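Local coordinates for protein nicotinate-nucleotide--dimethylbenzimidazole phosphoribosyltransferase (Thermus thermophilus HB8, PDB 1WX1) that probably catalyses the transfer of phosphoribose from nicotinate mononucleotide to 5,6-dimethylbenzimidazole, giving alpha-ribazole 5'-phosphate on the path to cobalamin, at residues R138-G143 with I236-Y241; A172-A177 with V254-L259; M216-V221 with W262-G267. All blocks are in the same frame, centred on the assembly; numbering follows the deposited sequence.

Overall arrangement
The three contacts join helices of an alpha/beta domain built on a parallel sheet. Contacts 1 and 2 are buried, while contact 3 lies at the surface. Contacts 2 and 3 both use helix 252-264, the first near its start and the second at its end. Contact 1 reaches the same helix through Y237, which packs on V254 and A258 of contact 2. A177 of contact 2 meets V221 of contact 3. None has a hydrogen bond between its segments. The buried contacts use small and aliphatic side chains, and the one buried hydroxyl, of T175, is bonded elsewhere. Contact 3 joins helix ends through proline and methionine, beside the exposed K263.

Contact 1: residues R138-G143 with I236-Y241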
ATOM      1  N   ARG A 138       5.116 -14.395 -32.036  1.00 13.91           N
ATOM      2  CA  ARG A 138       3.745 -13.921 -32.181  1.00 14.02           C
ATOM      3  C   ARG A 138       3.154 -13.529 -30.832  1.00 12.59           C
ATOM      4  O   ARG A 138       2.415 -12.545 -30.736  1.00 13.55           O
ATOM      5  CB  ARG A 138       2.872 -14.979 -32.864  1.00 15.18           C
ATOM      6  CG  ARG A 138       3.055 -15.023 -34.381  1.00 17.88           C
ATOM      7  CD  ARG A 138       2.031 -15.941 -35.036  1.00 22.81           C
ATOM      8  NE  ARG A 138       2.440 -17.337 -34.942  1.00 28.21           N
ATOM      9  CZ  ARG A 138       1.597 -18.362 -34.870  1.00 31.92           C
ATOM     10  NH1 ARG A 138       0.284 -18.153 -34.874  1.00 30.27           N
ATOM     11  NH2 ARG A 138       2.068 -19.600 -34.804  1.00 30.18           N
ATOM     12  N   ALA A 139       3.480 -14.288 -29.791  1.00 11.65           N
ATOM     13  CA  ALA A 139       2.976 -13.981 -28.450  1.00 14.44           C
ATOM     14  C   ALA A 139       3.565 -12.653 -27.963  1.00 15.60           C
ATOM     15  O   ALA A 139       2.863 -11.830 -27.368  1.00 14.36           O
ATOM     16  CB  ALA A 139       3.337 -15.105 -27.474  1.00 12.37           C
ATOM     17  N   LEU A 140       4.859 -12.459 -28.212  1.00 14.46           N
ATOM     18  CA  LEU A 140       5.543 -11.233 -27.813  1.00 14.45           C
ATOM     19  C   LEU A 140       4.888 -10.021 -28.471  1.00 14.18           C
ATOM     20  O   LEU A 140       4.620  -9.017 -27.812  1.00 14.03           O
ATOM     21  CB  LEU A 140       7.012 -11.291 -28.227  1.00 16.89           C
ATOM     22  CG  LEU A 140       7.882 -10.097 -27.829  1.00 19.45           C
ATOM     23  CD1 LEU A 140       8.359 -10.277 -26.405  1.00 20.35           C
ATOM     24  CD2 LEU A 140       9.082 -10.006 -28.765  1.00 25.12           C
ATOM     25  N   LEU A 141       4.635 -10.129 -29.774  1.00 12.60           N
ATOM     26  CA  LEU A 141       4.013  -9.055 -30.541  1.00 13.43           C
ATOM     27  C   LEU A 141       2.583  -8.778 -30.098  1.00 12.74           C
ATOM     28  O   LEU A 141       2.139  -7.633 -30.132  1.00 11.81           O
ATOM     29  CB  LEU A 141       4.027  -9.388 -32.039  1.00 12.90           C
ATOM     30  CG  LEU A 141       5.431  -9.522 -32.646  1.00 15.14           C
ATOM     31  CD1 LEU A 141       5.325  -9.983 -34.089  1.00 14.30           C
ATOM     32  CD2 LEU A 141       6.164  -8.186 -32.548  1.00 17.69           C
ATOM     33  N   ALA A 142       1.858  -9.823 -29.707  1.00 12.10           N
ATOM     34  CA  ALA A 142       0.484  -9.662 -29.235  1.00 13.04           C
ATOM     35  C   ALA A 142       0.529  -8.842 -27.949  1.00 12.57           C
ATOM     36  O   ALA A 142      -0.363  -8.037 -27.680  1.00 11.58           O
ATOM     37  CB  ALA A 142      -0.159 -11.038 -28.973  1.00 14.35           C
ATOM     38  N   GLY A 143       1.577  -9.058 -27.157  1.00 14.02           N
ATOM     39  CA  GLY A 143       1.745  -8.312 -25.919  1.00 13.55           C
ATOM     40  C   GLY A 143       1.988  -6.836 -26.216  1.00 14.08           C
ATOM     41  O   GLY A 143       1.414  -5.961 -25.564  1.00 13.54           O
ATOM     42  N   ILE A 236       4.423  -6.723 -23.376  1.00 12.85           N
ATOM     43  CA  ILE A 236       3.688  -5.639 -22.738  1.00 12.90           C
ATOM     44  C   ILE A 236       4.677  -4.647 -22.127  1.00 14.77           C
ATOM     45  O   ILE A 236       4.547  -3.435 -22.320  1.00 13.63           O
ATOM     46  CB  ILE A 236       2.749  -6.191 -21.637  1.00 13.24           C
ATOM     47  CG1 ILE A 236       1.614  -6.983 -22.296  1.00 12.12           C
ATOM     48  CG2 ILE A 236       2.203  -5.046 -20.763  1.00 11.48           C
ATOM     49  CD1 ILE A 236       0.825  -7.858 -21.326  1.00 13.63           C
ATOM     50  N   TYR A 237       5.675  -5.161 -21.409  1.00 13.58           N
ATOM     51  CA  TYR A 237       6.662  -4.289 -20.776  1.00 14.28           C
ATOM     52  C   TYR A 237       7.600  -3.608 -21.775  1.00 14.37           C
ATOM     53  O   TYR A 237       7.970  -2.450 -21.586  1.00 16.24           O
ATOM     54  CB  TYR A 237       7.462  -5.068 -19.721  1.00 13.72           C
ATOM     55  CG  TYR A 237       6.677  -5.336 -18.443  1.00 14.54           C
ATOM     56  CD1 TYR A 237       6.521  -6.633 -17.956  1.00 14.12           C
ATOM     57  CD2 TYR A 237       6.088  -4.291 -17.731  1.00 15.57           C
ATOM     58  CE1 TYR A 237       5.795  -6.885 -16.794  1.00 13.66           C
ATOM     59  CE2 TYR A 237       5.357  -4.534 -16.562  1.00 15.32           C
ATOM     60  CZ  TYR A 237       5.216  -5.836 -16.104  1.00 13.52           C
ATOM     61  OH  TYR A 237       4.469  -6.090 -14.976  1.00 14.18           O
ATOM     62  N   LEU A 238       7.978  -4.311 -22.837  1.00 15.00           N
ATOM     63  CA  LEU A 238       8.854  -3.724 -23.849  1.00 16.34           C
ATOM     64  C   LEU A 238       8.172  -2.522 -24.499  1.00 17.67           C
ATOM     65  O   LEU A 238       8.806  -1.497 -24.765  1.00 16.23           O
ATOM     66  CB  LEU A 238       9.205  -4.761 -24.923  1.00 17.26           C
ATOM     67  CG  LEU A 238      10.182  -5.869 -24.518  1.00 17.95           C
ATOM     68  CD1 LEU A 238      10.310  -6.881 -25.649  1.00 17.58           C
ATOM     69  CD2 LEU A 238      11.540  -5.253 -24.178  1.00 18.82           C
ATOM     70  N   GLU A 239       6.872  -2.653 -24.746  1.00 16.55           N
ATOM     71  CA  GLU A 239       6.095  -1.586 -25.367  1.00 15.88           C
ATOM     72  C   GLU A 239       5.933  -0.412 -24.401  1.00 17.54           C
ATOM     73  O   GLU A 239       6.043   0.755 -24.799  1.00 17.44           O
ATOM     74  CB  GLU A 239       4.715  -2.114 -25.778  1.00 16.31           C
ATOM     75  CG  GLU A 239       3.863  -1.124 -26.581  1.00 18.69           C
ATOM     76  CD  GLU A 239       4.427  -0.837 -27.966  1.00 21.62           C
ATOM     77  OE1 GLU A 239       5.163  -1.689 -28.505  1.00 23.69           O
ATOM     78  OE2 GLU A 239       4.117   0.236 -28.528  1.00 23.91           O
ATOM     79  N   GLY A 240       5.656  -0.725 -23.136  1.00 16.66           N
ATOM     80  CA  GLY A 240       5.505   0.322 -22.137  1.00 17.11           C
ATOM     81  C   GLY A 240       6.828   1.047 -21.953  1.00 18.06           C
ATOM     82  O   GLY A 240       6.869   2.269 -21.806  1.00 18.53           O
ATOM     83  N   TYR A 241       7.914   0.280 -21.959  1.00 17.28           N
ATOM     84  CA  TYR A 241       9.262   0.826 -21.810  1.00 20.03           C
ATOM     85  C   TYR A 241       9.551   1.849 -22.910  1.00 22.23           C
ATOM     86  O   TYR A 241       9.994   2.970 -22.643  1.00 22.18           O
ATOM     87  CB  TYR A 241      10.280  -0.317 -21.876  1.00 20.18           C
ATOM     88  CG  TYR A 241      11.725   0.111 -22.014  1.00 21.87           C
ATOM     89  CD1 TYR A 241      12.304   0.998 -21.107  1.00 23.83           C
ATOM     90  CD2 TYR A 241      12.523  -0.402 -23.035  1.00 23.63           C
ATOM     91  CE1 TYR A 241      13.649   1.364 -21.218  1.00 26.80           C
ATOM     92  CE2 TYR A 241      13.866  -0.045 -23.154  1.00 27.46           C
ATOM     93  CZ  TYR A 241      14.421   0.835 -22.241  1.00 27.81           C
ATOM     94  OH  TYR A 241      15.750   1.177 -22.352  1.00 32.34           O
TER
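The backbones of G143 and I236 come close, with CA of G143 only 4.6 Å from CA of I236, where helix 133-152 passes helix 228-242. G143 has no side chain to hold the helices apart. I236 lies along this glycine, with its CG1 3.4 Å from the carbonyl O of G143. The same CG1 is 3.9 Å from CA of G143, so one branch of the isoleucine packs on bare backbone. This is close helix-helix packing at a glycine. The I236 side chain is about 12 Å from that of E304, the predicted proton acceptor.

The second touch is between two leucines. L140 CD1 meets L238 CD1 at 4.0 Å, methyl against methyl. The two side chains cross at about a right angle. L140 has CG anti to its backbone N (chi1 -178°), which swings the end of the side chain nearer to helix 228-242. L238 starts out directly toward the other helix. No hydrogen bond links the two segments, and all four touching residues are buried.

E239 forms salt bridges with R144 and R148, both on helix 133-152. M264, at the end of helix 252-264, touches both L140 and L238. Y237 leads to the parallel sheet, where its OH is hydrogen-bonded to the carbonyl O of V248 in strand 247-249.

Contact 2: residues A172-A177 with V254-L259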
ATOM      1  N   ALA A 172       8.837 -20.633 -13.228  1.00 14.71           N
ATOM      2  CA  ALA A 172      10.012 -21.118 -12.510  1.00 16.81           C
ATOM      3  C   ALA A 172      11.087 -21.560 -13.498  1.00 18.07           C
ATOM      4  O   ALA A 172      12.274 -21.278 -13.306  1.00 18.82           O
ATOM      5  CB  ALA A 172       9.629 -22.278 -11.594  1.00 17.10           C
ATOM      6  N   ALA A 173      10.669 -22.245 -14.558  1.00 17.17           N
ATOM      7  CA  ALA A 173      11.599 -22.725 -15.568  1.00 17.73           C
ATOM      8  C   ALA A 173      12.268 -21.559 -16.285  1.00 19.10           C
ATOM      9  O   ALA A 173      13.495 -21.533 -16.451  1.00 18.89           O
ATOM     10  CB  ALA A 173      10.870 -23.612 -16.575  1.00 18.76           C
ATOM     11  N   LEU A 174      11.456 -20.594 -16.706  1.00 17.07           N
ATOM     12  CA  LEU A 174      11.966 -19.427 -17.409  1.00 16.54           C
ATOM     13  C   LEU A 174      12.893 -18.619 -16.506  1.00 17.18           C
ATOM     14  O   LEU A 174      13.942 -18.142 -16.943  1.00 18.61           O
ATOM     15  CB  LEU A 174      10.807 -18.549 -17.886  1.00 17.53           C
ATOM     16  CG  LEU A 174      11.201 -17.263 -18.623  1.00 19.45           C
ATOM     17  CD1 LEU A 174      12.063 -17.609 -19.833  1.00 19.12           C
ATOM     18  CD2 LEU A 174       9.946 -16.517 -19.062  1.00 16.40           C
ATOM     19  N   THR A 175      12.512 -18.473 -15.243  1.00 17.67           N
ATOM     20  CA  THR A 175      13.330 -17.713 -14.308  1.00 18.32           C
ATOM     21  C   THR A 175      14.671 -18.412 -14.092  1.00 20.42           C
ATOM     22  O   THR A 175      15.728 -17.783 -14.156  1.00 20.54           O
ATOM     23  CB  THR A 175      12.613 -17.541 -12.964  1.00 17.31           C
ATOM     24  OG1 THR A 175      11.413 -16.779 -13.161  1.00 17.87           O
ATOM     25  CG2 THR A 175      13.512 -16.818 -11.963  1.00 18.80           C
ATOM     26  N   ALA A 176      14.623 -19.717 -13.843  1.00 21.18           N
ATOM     27  CA  ALA A 176      15.839 -20.490 -13.627  1.00 21.96           C
ATOM     28  C   ALA A 176      16.757 -20.405 -14.847  1.00 22.04           C
ATOM     29  O   ALA A 176      17.968 -20.210 -14.713  1.00 23.06           O
ATOM     30  CB  ALA A 176      15.487 -21.952 -13.327  1.00 20.69           C
ATOM     31  N   ALA A 177      16.177 -20.529 -16.036  1.00 20.99           N
ATOM     32  CA  ALA A 177      16.948 -20.477 -17.269  1.00 22.20           C
ATOM     33  C   ALA A 177      17.618 -19.119 -17.498  1.00 24.72           C
ATOM     34  O   ALA A 177      18.802 -19.053 -17.832  1.00 22.47           O
ATOM     35  CB  ALA A 177      16.056 -20.831 -18.457  1.00 20.18           C
ATOM     36  N   VAL A 254       4.340 -12.898 -13.709  1.00 12.07           N
ATOM     37  CA  VAL A 254       4.475 -11.603 -14.379  1.00 13.32           C
ATOM     38  C   VAL A 254       5.923 -11.123 -14.341  1.00 13.83           C
ATOM     39  O   VAL A 254       6.450 -10.618 -15.329  1.00 14.60           O
ATOM     40  CB  VAL A 254       3.556 -10.532 -13.731  1.00 14.48           C
ATOM     41  CG1 VAL A 254       3.965  -9.129 -14.196  1.00 15.17           C
ATOM     42  CG2 VAL A 254       2.100 -10.807 -14.124  1.00 12.90           C
ATOM     43  N   THR A 255       6.569 -11.289 -13.195  1.00 13.46           N
ATOM     44  CA  THR A 255       7.948 -10.861 -13.051  1.00 13.84           C
ATOM     45  C   THR A 255       8.875 -11.723 -13.898  1.00 14.99           C
ATOM     46  O   THR A 255       9.920 -11.262 -14.333  1.00 15.42           O
ATOM     47  CB  THR A 255       8.362 -10.876 -11.565  1.00 13.93           C
ATOM     48  OG1 THR A 255       7.468 -10.024 -10.838  1.00 13.66           O
ATOM     49  CG2 THR A 255       9.786 -10.343 -11.384  1.00 13.59           C
ATOM     50  N   ALA A 256       8.491 -12.974 -14.148  1.00 16.37           N
ATOM     51  CA  ALA A 256       9.306 -13.836 -15.002  1.00 15.67           C
ATOM     52  C   ALA A 256       9.252 -13.228 -16.408  1.00 15.98           C
ATOM     53  O   ALA A 256      10.245 -13.218 -17.136  1.00 15.20           O
ATOM     54  CB  ALA A 256       8.749 -15.263 -15.016  1.00 13.36           C
ATOM     55  N   GLY A 257       8.077 -12.724 -16.785  1.00 16.76           N
ATOM     56  CA  GLY A 257       7.931 -12.100 -18.089  1.00 14.10           C
ATOM     57  C   GLY A 257       8.793 -10.845 -18.164  1.00 14.82           C
ATOM     58  O   GLY A 257       9.412 -10.559 -19.187  1.00 15.05           O
ATOM     59  N   ALA A 258       8.834 -10.086 -17.075  1.00 14.46           N
ATOM     60  CA  ALA A 258       9.641  -8.867 -17.042  1.00 15.28           C
ATOM     61  C   ALA A 258      11.133  -9.188 -17.173  1.00 15.79           C
ATOM     62  O   ALA A 258      11.883  -8.432 -17.793  1.00 17.30           O
ATOM     63  CB  ALA A 258       9.382  -8.105 -15.751  1.00 11.71           C
ATOM     64  N   LEU A 259      11.565 -10.298 -16.578  1.00 17.42           N
ATOM     65  CA  LEU A 259      12.971 -10.704 -16.657  1.00 17.66           C
ATOM     66  C   LEU A 259      13.343 -10.966 -18.109  1.00 18.37           C
ATOM     67  O   LEU A 259      14.446 -10.619 -18.562  1.00 16.51           O
ATOM     68  CB  LEU A 259      13.216 -11.969 -15.824  1.00 18.66           C
ATOM     69  CG  LEU A 259      13.235 -11.796 -14.303  1.00 20.28           C
ATOM     70  CD1 LEU A 259      13.404 -13.156 -13.640  1.00 21.68           C
ATOM     71  CD2 LEU A 259      14.377 -10.865 -13.902  1.00 20.88           C
TER
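L174 and T175 carry the first segment's side of this buried contact, and A256 and L259 carry the other. The short helical segments run broadly in the same direction. Their axes approach to 9.2 Å at an angle of 34°. The closest CA atoms are those of T175 and A256, 5.6 Å apart.

Along the first segment, L174 is the first residue to reach across. Its CG is anti to the backbone N (chi1 179°), and CD2 ends over the backbone of A256. There CD2 lies 3.8 Å from the carbonyl O of A256 and 4.4 Å from its CB. L174 also touches A222 of helix 218-225.

T175 comes next and uses both branches. OG1 sits beside its own backbone N and lies 3.6 Å from CB of A256, a van der Waals touch. The polar partners of this hydroxyl are elsewhere: it is hydrogen-bonded to A171 O, one turn back, and to Q286 NE2. Two bonds thus satisfy a buried oxygen and should fix its rotation. CG2 takes the other direction and meets CD1 of L259 at 4.0 Å, with the two side chains set obliquely.

Q286 of helix 281-290 also touches A256 and L259, so a third helix borders the contact. The small side chains of A256 and T175 are consistent with the close approach of their CA atoms. Helices 167-179 and 252-264 directly follow the neighbouring parallel strands 157-163 and 247-249. Such roughly parallel packing of adjacent helices is characteristic of a Rossmann-like alpha/beta fold.

Contact 3: residues M216-V221 with W262-G267; sequences MGPLEV and WKMAPG
P218 and M264 make a surface packing contact between the start of one helix and the end of another. P218 is in the first turn of helix 218-225, and M264 is in the last turn of helix 252-264. The closest touch is P218 CG to M264 CG at 3.7 Å. CB of P218 is 4.1 Å from the same M264 CG, so one methylene of the methionine lies against two ring carbons. The methionine chain runs aslant to the proline.

Beyond this touch M264 changes course. The bend at its thioether (chi3 74°) turns the methyl end out of a straight chain and toward helices 133-152 and 228-242. K263 adds a smaller touch, with its CB 4.2 Å from CB of P218. Its long chain starts toward the proline but then leads away, and K263 is exposed. L219, next to P218, packs on A136 and E137 of helix 133-152.

The start of helix 218-225 is held by its own residues. G217 is the N-cap, and its backbone N donates a hydrogen bond to OE1 of E220 at 2.8 Å. That bond is nearly straight (173°) and uses the anti lone pair of OE1. It matches the side-chain-to-N-cap half of a capping box. The negative carboxylate is probably also favoured by the helix N-terminus.

No hydrogen bond or salt bridge crosses between the segments. The helix ends therefore meet through hydrocarbon packing alone, while the well-aligned hydrogen bond of E220 stays within one segment, at the start of its helix.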
ATOM      1  N   MET A 216      21.783 -19.751 -27.386  1.00 37.43           N
ATOM      2  CA  MET A 216      20.356 -19.485 -27.512  1.00 35.32           C
ATOM      3  C   MET A 216      19.981 -18.064 -27.110  1.00 33.19           C
ATOM      4  O   MET A 216      20.397 -17.575 -26.059  1.00 33.44           O
ATOM      5  CB  MET A 216      19.553 -20.465 -26.653  1.00 34.80           C
ATOM      6  CG  MET A 216      19.665 -21.911 -27.085  1.00 35.75           C
ATOM      7  SD  MET A 216      18.822 -23.021 -25.949  1.00 35.08           S
ATOM      8  CE  MET A 216      17.136 -22.890 -26.547  1.00 34.95           C
ATOM      9  N   GLY A 217      19.187 -17.410 -27.952  1.00 31.81           N
ATOM     10  CA  GLY A 217      18.747 -16.059 -27.650  1.00 30.77           C
ATOM     11  C   GLY A 217      17.659 -16.125 -26.595  1.00 29.87           C
ATOM     12  O   GLY A 217      17.052 -17.179 -26.413  1.00 27.28           O
ATOM     13  N   PRO A 218      17.374 -15.021 -25.888  1.00 30.13           N
ATOM     14  CA  PRO A 218      16.333 -15.046 -24.857  1.00 29.79           C
ATOM     15  C   PRO A 218      14.973 -15.548 -25.343  1.00 27.99           C
ATOM     16  O   PRO A 218      14.260 -16.229 -24.604  1.00 27.08           O
ATOM     17  CB  PRO A 218      16.294 -13.596 -24.368  1.00 31.45           C
ATOM     18  CG  PRO A 218      16.740 -12.822 -25.567  1.00 33.11           C
ATOM     19  CD  PRO A 218      17.883 -13.653 -26.086  1.00 30.54           C
ATOM     20  N   LEU A 219      14.618 -15.218 -26.580  1.00 27.04           N
ATOM     21  CA  LEU A 219      13.341 -15.649 -27.137  1.00 29.69           C
ATOM     22  C   LEU A 219      13.356 -17.158 -27.366  1.00 28.40           C
ATOM     23  O   LEU A 219      12.348 -17.836 -27.167  1.00 26.74           O
ATOM     24  CB  LEU A 219      13.061 -14.932 -28.458  1.00 32.76           C
ATOM     25  CG  LEU A 219      11.611 -14.999 -28.950  1.00 34.90           C
ATOM     26  CD1 LEU A 219      10.692 -14.364 -27.910  1.00 37.67           C
ATOM     27  CD2 LEU A 219      11.483 -14.276 -30.283  1.00 36.60           C
ATOM     28  N   GLU A 220      14.504 -17.680 -27.788  1.00 25.96           N
ATOM     29  CA  GLU A 220      14.630 -19.113 -28.028  1.00 25.92           C
ATOM     30  C   GLU A 220      14.527 -19.866 -26.710  1.00 23.01           C
ATOM     31  O   GLU A 220      13.949 -20.947 -26.647  1.00 22.70           O
ATOM     32  CB  GLU A 220      15.961 -19.429 -28.706  1.00 27.58           C
ATOM     33  CG  GLU A 220      16.074 -18.871 -30.110  1.00 33.96           C
ATOM     34  CD  GLU A 220      17.388 -19.226 -30.774  1.00 37.65           C
ATOM     35  OE1 GLU A 220      18.451 -18.829 -30.249  1.00 40.22           O
ATOM     36  OE2 GLU A 220      17.356 -19.904 -31.822  1.00 40.60           O
ATOM     37  N   VAL A 221      15.095 -19.291 -25.659  1.00 21.36           N
ATOM     38  CA  VAL A 221      15.050 -19.899 -24.340  1.00 18.99           C
ATOM     39  C   VAL A 221      13.605 -19.938 -23.833  1.00 19.26           C
ATOM     40  O   VAL A 221      13.128 -20.973 -23.366  1.00 17.03           O
ATOM     41  CB  VAL A 221      15.926 -19.107 -23.335  1.00 20.09           C
ATOM     42  CG1 VAL A 221      15.652 -19.575 -21.915  1.00 21.36           C
ATOM     43  CG2 VAL A 221      17.405 -19.295 -23.677  1.00 25.33           C
ATOM     44  N   TRP A 262      13.702  -7.693 -19.818  1.00 17.78           N
ATOM     45  CA  TRP A 262      14.947  -7.093 -19.357  1.00 18.55           C
ATOM     46  C   TRP A 262      16.141  -7.679 -20.112  1.00 20.03           C
ATOM     47  O   TRP A 262      17.052  -6.953 -20.518  1.00 18.35           O
ATOM     48  CB  TRP A 262      15.096  -7.334 -17.851  1.00 19.90           C
ATOM     49  CG  TRP A 262      16.350  -6.783 -17.252  1.00 21.86           C
ATOM     50  CD1 TRP A 262      16.921  -5.567 -17.505  1.00 24.44           C
ATOM     51  CD2 TRP A 262      17.156  -7.401 -16.247  1.00 25.09           C
ATOM     52  NE1 TRP A 262      18.043  -5.395 -16.727  1.00 25.37           N
ATOM     53  CE2 TRP A 262      18.225  -6.524 -15.953  1.00 26.47           C
ATOM     54  CE3 TRP A 262      17.113  -8.644 -15.587  1.00 26.99           C
ATOM     55  CZ2 TRP A 262      19.202  -6.806 -14.997  1.00 28.38           C
ATOM     56  CZ3 TRP A 262      18.091  -8.934 -14.634  1.00 29.94           C
ATOM     57  CH2 TRP A 262      19.133  -8.026 -14.367  1.00 28.69           C
ATOM     58  N   LYS A 263      16.130  -8.993 -20.308  1.00 20.61           N
ATOM     59  CA  LYS A 263      17.212  -9.656 -21.024  1.00 23.40           C
ATOM     60  C   LYS A 263      17.287  -9.176 -22.465  1.00 22.79           C
ATOM     61  O   LYS A 263      18.361  -9.141 -23.057  1.00 22.92           O
ATOM     62  CB  LYS A 263      17.024 -11.176 -20.993  1.00 25.75           C
ATOM     63  CG  LYS A 263      17.194 -11.764 -19.607  1.00 31.20           C
ATOM     64  CD  LYS A 263      18.529 -11.345 -19.010  1.00 35.52           C
ATOM     65  CE  LYS A 263      18.653 -11.779 -17.559  1.00 37.70           C
ATOM     66  NZ  LYS A 263      19.925 -11.277 -16.975  1.00 38.52           N
ATOM     67  N   MET A 264      16.143  -8.810 -23.027  1.00 21.19           N
ATOM     68  CA  MET A 264      16.089  -8.322 -24.399  1.00 22.27           C
ATOM     69  C   MET A 264      16.401  -6.823 -24.456  1.00 22.51           C
ATOM     70  O   MET A 264      16.890  -6.325 -25.468  1.00 24.61           O
ATOM     71  CB  MET A 264      14.698  -8.571 -24.994  1.00 22.81           C
ATOM     72  CG  MET A 264      14.345 -10.039 -25.196  1.00 27.67           C
ATOM     73  SD  MET A 264      12.593 -10.260 -25.601  1.00 32.59           S
ATOM     74  CE  MET A 264      12.567  -9.674 -27.273  1.00 34.43           C
ATOM     75  N   ALA A 265      16.112  -6.113 -23.367  1.00 22.19           N
ATOM     76  CA  ALA A 265      16.335  -4.669 -23.290  1.00 21.77           C
ATOM     77  C   ALA A 265      16.854  -4.277 -21.910  1.00 22.14           C
ATOM     78  O   ALA A 265      16.075  -3.962 -21.012  1.00 20.27           O
ATOM     79  CB  ALA A 265      15.031  -3.932 -23.584  1.00 22.79           C
ATOM     80  N   PRO A 266      18.186  -4.275 -21.732  1.00 23.43           N
ATOM     81  CA  PRO A 266      18.863  -3.933 -20.476  1.00 24.43           C
ATOM     82  C   PRO A 266      18.364  -2.676 -19.757  1.00 22.73           C
ATOM     83  O   PRO A 266      18.226  -2.669 -18.531  1.00 23.84           O
ATOM     84  CB  PRO A 266      20.325  -3.807 -20.902  1.00 25.69           C
ATOM     85  CG  PRO A 266      20.430  -4.807 -21.998  1.00 28.34           C
ATOM     86  CD  PRO A 266      19.171  -4.546 -22.794  1.00 23.44           C
ATOM     87  N   GLY A 267      18.096  -1.618 -20.512  1.00 22.06           N
ATOM     88  CA  GLY A 267      17.641  -0.376 -19.904  1.00 22.70           C
ATOM     89  C   GLY A 267      16.224  -0.370 -19.348  1.00 22.65           C
ATOM     90  O   GLY A 267      15.835   0.556 -18.631  1.00 20.11           O
TER